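Local atomic coordinates of EmGH1 (Erythrobacter marinus, PDB entry 5Z87), a protein that probably hydrolyses beta-glucosidic linkages, as a marine bacterial beta-glucosidase of glycosyl hydrolase family 3. Residues L223-A236 / F265-A279. Sequence-based numbering, arbitrary orientation.
Sequences LPANRIATSVKHFA and FRAAITEAGSIGLMA. With EDO (1,2-ethanediol), chain K.
Phe235 turns its ring edge onto a face of Phe265, with planes at 66° and CD1 of Phe235 3.5 Å from CD1 of Phe265: a T-shaped pair. Over one face of the Phe235 ring lies Leu277 CD1, 4.0 Å from the ring centroid, a CH-pi contact, while Val232 O, Lys233 C and His234 N border the edge of Phe265. Flat rings suit this seam between sheet and helix because they pack by face and edge at once. Phe235 reaches it with CG anti to its backbone N (chi1 -157°). Branched Val232 fills two directions, CG1 meeting Ala268 CB on the helix and CG2 meeting Phe265 CD1.

Strands 229-235 and 276-279 are parallel neighbours in the TIM-barrel-like N-terminal domain; the connection between them includes helices 254-261 and 263-270, a beta-alpha-beta crossover. Met278 N gives Val232 O a nearly straight bond of 2.8 Å (170°); Phe235 N then bonds Met278 O across a beta bulge, where the register slips by one residue. Gly276, lacking a side chain, fits where Thr230 O and Ser231 OG come close to its backbone. Its carbonyl takes two donors, Val232 N and, at 2.8 Å, Ser274 OG, which also lies 2.9 Å from Thr230 OG1.

Lys233 and Met278 lie side by side, pointing the same way, with SD of Met278 4.0 Å from CD of Lys233, and Lys233 CG covers a face of the His234 imidazole. Lys233 NZ and His234 NE2 both bond a dithiothreitol, probably from the crystallisation liquor, that marks a pocket; NZ also bonds Phe178 O, and Asp183 holds His234 ND1. Apolar side chains thus pack between strand and helix, while Lys233 and His234 of the same strand carry polar ends to the pocket.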
# COMPACT_ATOMS: atom_id res chain seq x y z
N LEU A 223 -19.49 14.79 33.68
CA LEU A 223 -18.14 15.33 33.64
C LEU A 223 -17.90 16.20 34.87
O LEU A 223 -18.76 17.00 35.25
CB LEU A 223 -17.91 16.19 32.39
CG LEU A 223 -17.84 15.50 31.03
CD1 LEU A 223 -17.16 16.43 30.05
CD2 LEU A 223 -17.12 14.16 31.12
N PRO A 224 -16.75 16.07 35.52
CA PRO A 224 -16.38 17.04 36.55
C PRO A 224 -16.27 18.43 35.96
O PRO A 224 -16.27 18.63 34.74
CB PRO A 224 -15.02 16.54 37.06
CG PRO A 224 -14.97 15.09 36.63
CD PRO A 224 -15.71 15.04 35.33
N ALA A 225 -16.22 19.42 36.84
CA ALA A 225 -15.99 20.79 36.41
C ALA A 225 -14.65 20.89 35.68
O ALA A 225 -13.68 20.21 36.00
CB ALA A 225 -16.01 21.73 37.62
N ASN A 226 -14.62 21.76 34.68
CA ASN A 226 -13.39 22.08 33.96
C ASN A 226 -12.85 20.90 33.16
O ASN A 226 -11.64 20.80 32.90
CB ASN A 226 -12.33 22.62 34.93
CG ASN A 226 -12.72 23.97 35.52
OD1 ASN A 226 -13.24 24.85 34.81
ND2 ASN A 226 -12.49 24.15 36.81
N ARG A 227 -13.74 20.00 32.75
CA ARG A 227 -13.48 18.96 31.76
C ARG A 227 -14.33 19.23 30.53
O ARG A 227 -15.24 20.05 30.56
CB ARG A 227 -13.79 17.57 32.33
CG ARG A 227 -13.06 17.23 33.61
CD ARG A 227 -11.55 17.25 33.44
NE ARG A 227 -10.89 17.02 34.73
CZ ARG A 227 -9.79 16.30 34.90
NH1 ARG A 227 -9.29 16.16 36.12
NH2 ARG A 227 -9.19 15.72 33.86
N ILE A 228 -14.00 18.55 29.43
CA ILE A 228 -14.71 18.72 28.17
C ILE A 228 -14.88 17.34 27.53
O ILE A 228 -14.15 16.40 27.84
CB ILE A 228 -13.98 19.68 27.19
CG1 ILE A 228 -12.69 19.02 26.66
CG2 ILE A 228 -13.66 21.01 27.88
CD1 ILE A 228 -11.96 19.84 25.58
N ALA A 229 -15.83 17.25 26.61
CA ALA A 229 -16.05 16.01 25.87
C ALA A 229 -14.99 15.81 24.78
O ALA A 229 -14.61 16.75 24.08
CB ALA A 229 -17.45 16.02 25.24
N THR A 230 -14.52 14.57 24.66
CA THR A 230 -13.67 14.15 23.55
C THR A 230 -14.52 13.62 22.41
O THR A 230 -15.56 13.00 22.63
CB THR A 230 -12.70 13.05 23.99
OG1 THR A 230 -13.44 11.97 24.58
CG2 THR A 230 -11.70 13.56 24.99
N SER A 231 -14.07 13.87 21.18
CA SER A 231 -14.61 13.22 19.98
C SER A 231 -13.45 12.48 19.30
O SER A 231 -12.73 13.05 18.48
CB SER A 231 -15.27 14.22 19.03
OG SER A 231 -15.96 15.22 19.75
N VAL A 232 -13.27 11.20 19.63
CA VAL A 232 -12.13 10.47 19.09
C VAL A 232 -12.31 10.29 17.58
O VAL A 232 -13.41 10.02 17.09
CB VAL A 232 -11.97 9.13 19.82
CG1 VAL A 232 -11.56 9.38 21.26
CG2 VAL A 232 -13.29 8.35 19.79
N LYS A 233 -11.22 10.49 16.84
CA LYS A 233 -11.27 10.54 15.39
C LYS A 233 -10.01 9.86 14.84
O LYS A 233 -9.04 9.67 15.58
CB LYS A 233 -11.38 11.99 14.92
CG LYS A 233 -10.19 12.85 15.31
CD LYS A 233 -10.34 14.28 14.84
CE LYS A 233 -8.99 15.01 14.90
NZ LYS A 233 -9.12 16.51 14.78
N HIS A 234 -10.03 9.46 13.56
CA HIS A 234 -11.16 9.50 12.64
C HIS A 234 -11.63 8.09 12.30
O HIS A 234 -10.89 7.33 11.70
CB HIS A 234 -10.79 10.25 11.36
CG HIS A 234 -10.09 11.55 11.59
ND1 HIS A 234 -8.79 11.63 12.03
CD2 HIS A 234 -10.51 12.83 11.40
CE1 HIS A 234 -8.43 12.90 12.10
NE2 HIS A 234 -9.46 13.65 11.72
N PHE A 235 -12.89 7.78 12.66
CA PHE A 235 -13.45 6.42 12.64
C PHE A 235 -13.77 6.00 11.21
O PHE A 235 -14.68 6.57 10.59
CB PHE A 235 -14.72 6.42 13.48
CG PHE A 235 -15.13 5.08 14.00
CD1 PHE A 235 -14.27 4.35 14.81
CD2 PHE A 235 -16.39 4.58 13.73
CE1 PHE A 235 -14.67 3.11 15.32
CE2 PHE A 235 -16.80 3.35 14.23
CZ PHE A 235 -15.94 2.61 15.04
N ALA A 236 -13.06 5.00 10.65
CA ALA A 236 -11.91 4.30 11.22
C ALA A 236 -11.02 3.92 10.03
O ALA A 236 -11.54 3.59 8.96
CB ALA A 236 -12.33 3.05 12.00
N PHE A 265 -9.93 2.95 19.47
CA PHE A 265 -11.32 3.39 19.54
C PHE A 265 -12.10 2.56 20.55
O PHE A 265 -12.85 3.10 21.37
CB PHE A 265 -11.98 3.30 18.16
CG PHE A 265 -11.58 4.40 17.21
CD1 PHE A 265 -12.20 5.64 17.27
CD2 PHE A 265 -10.62 4.17 16.23
CE1 PHE A 265 -11.84 6.65 16.39
CE2 PHE A 265 -10.25 5.17 15.35
CZ PHE A 265 -10.86 6.42 15.43
N ARG A 266 -11.92 1.24 20.52
CA ARG A 266 -12.65 0.39 21.45
C ARG A 266 -12.32 0.75 22.89
O ARG A 266 -13.21 0.83 23.74
CB ARG A 266 -12.35 -1.08 21.20
CG ARG A 266 -13.19 -2.01 22.08
CD ARG A 266 -12.91 -3.48 21.78
NE ARG A 266 -13.70 -4.36 22.63
CZ ARG A 266 -14.60 -5.24 22.19
NH1 ARG A 266 -14.82 -5.39 20.89
NH2 ARG A 266 -15.26 -5.99 23.06
N ALA A 267 -11.03 1.00 23.18
CA ALA A 267 -10.64 1.37 24.54
C ALA A 267 -11.17 2.75 24.92
O ALA A 267 -11.67 2.94 26.03
CB ALA A 267 -9.13 1.31 24.68
N ALA A 268 -11.05 3.72 24.01
CA ALA A 268 -11.59 5.06 24.26
C ALA A 268 -13.08 5.02 24.55
O ALA A 268 -13.57 5.72 25.44
CB ALA A 268 -11.32 5.96 23.06
N ILE A 269 -13.82 4.21 23.79
CA ILE A 269 -15.28 4.20 23.87
C ILE A 269 -15.75 3.39 25.07
O ILE A 269 -16.51 3.89 25.91
CB ILE A 269 -15.88 3.67 22.56
CG1 ILE A 269 -15.64 4.65 21.41
CG2 ILE A 269 -17.36 3.38 22.72
CD1 ILE A 269 -16.47 5.93 21.48
N THR A 270 -15.29 2.14 25.20
CA THR A 270 -15.81 1.22 26.21
C THR A 270 -15.07 1.26 27.54
O THR A 270 -15.58 0.70 28.51
CB THR A 270 -15.77 -0.23 25.72
OG1 THR A 270 -14.41 -0.68 25.69
CG2 THR A 270 -16.43 -0.41 24.35
N GLU A 271 -13.87 1.83 27.61
CA GLU A 271 -13.15 1.86 28.88
C GLU A 271 -13.00 3.27 29.44
O GLU A 271 -13.28 3.49 30.61
CB GLU A 271 -11.75 1.23 28.73
CG GLU A 271 -11.71 -0.25 28.40
CD GLU A 271 -10.27 -0.73 28.11
OE1 GLU A 271 -9.32 -0.21 28.74
OE2 GLU A 271 -10.08 -1.61 27.25
N ALA A 272 -12.55 4.23 28.63
CA ALA A 272 -12.37 5.59 29.11
C ALA A 272 -13.64 6.43 29.01
O ALA A 272 -13.71 7.49 29.63
CB ALA A 272 -11.25 6.29 28.34
N GLY A 273 -14.64 5.98 28.25
CA GLY A 273 -15.93 6.64 28.24
C GLY A 273 -16.01 7.90 27.41
O GLY A 273 -16.75 8.82 27.77
N SER A 274 -15.24 7.98 26.32
CA SER A 274 -15.37 9.08 25.38
C SER A 274 -16.84 9.32 25.04
O SER A 274 -17.58 8.38 24.75
CB SER A 274 -14.56 8.78 24.10
OG SER A 274 -14.69 9.81 23.13
N ILE A 275 -17.26 10.58 25.11
CA ILE A 275 -18.66 10.93 24.87
C ILE A 275 -18.93 11.07 23.38
O ILE A 275 -20.03 10.76 22.91
CB ILE A 275 -18.99 12.23 25.64
CG1 ILE A 275 -18.99 12.00 27.15
CG2 ILE A 275 -20.33 12.83 25.22
CD1 ILE A 275 -19.10 13.30 27.94
N GLY A 276 -17.95 11.55 22.61
CA GLY A 276 -18.11 11.77 21.19
C GLY A 276 -17.15 10.92 20.36
O GLY A 276 -16.19 10.32 20.87
N LEU A 277 -17.42 10.90 19.06
CA LEU A 277 -16.61 10.19 18.08
C LEU A 277 -16.84 10.86 16.74
O LEU A 277 -17.98 11.22 16.42
CB LEU A 277 -17.00 8.70 18.01
CG LEU A 277 -16.38 7.86 16.89
CD1 LEU A 277 -16.06 6.48 17.42
CD2 LEU A 277 -17.33 7.75 15.70
N MET A 278 -15.77 11.02 15.96
CA MET A 278 -15.86 11.60 14.61
C MET A 278 -15.47 10.57 13.55
O MET A 278 -14.53 9.80 13.74
CB MET A 278 -14.98 12.84 14.48
CG MET A 278 -14.99 13.48 13.09
SD MET A 278 -13.82 14.86 12.98
CE MET A 278 -14.65 16.12 13.93
N ALA A 279 -16.20 10.56 12.44
CA ALA A 279 -15.99 9.60 11.36
C ALA A 279 -14.93 10.12 10.39
O ALA A 279 -14.51 11.28 10.45
CB ALA A 279 -17.30 9.32 10.62
C1 EDO K . -17.57 -7.78 19.96
O1 EDO K . -17.86 -8.85 19.06
C2 EDO K . -18.05 -8.17 21.35
O2 EDO K . -16.98 -8.78 22.09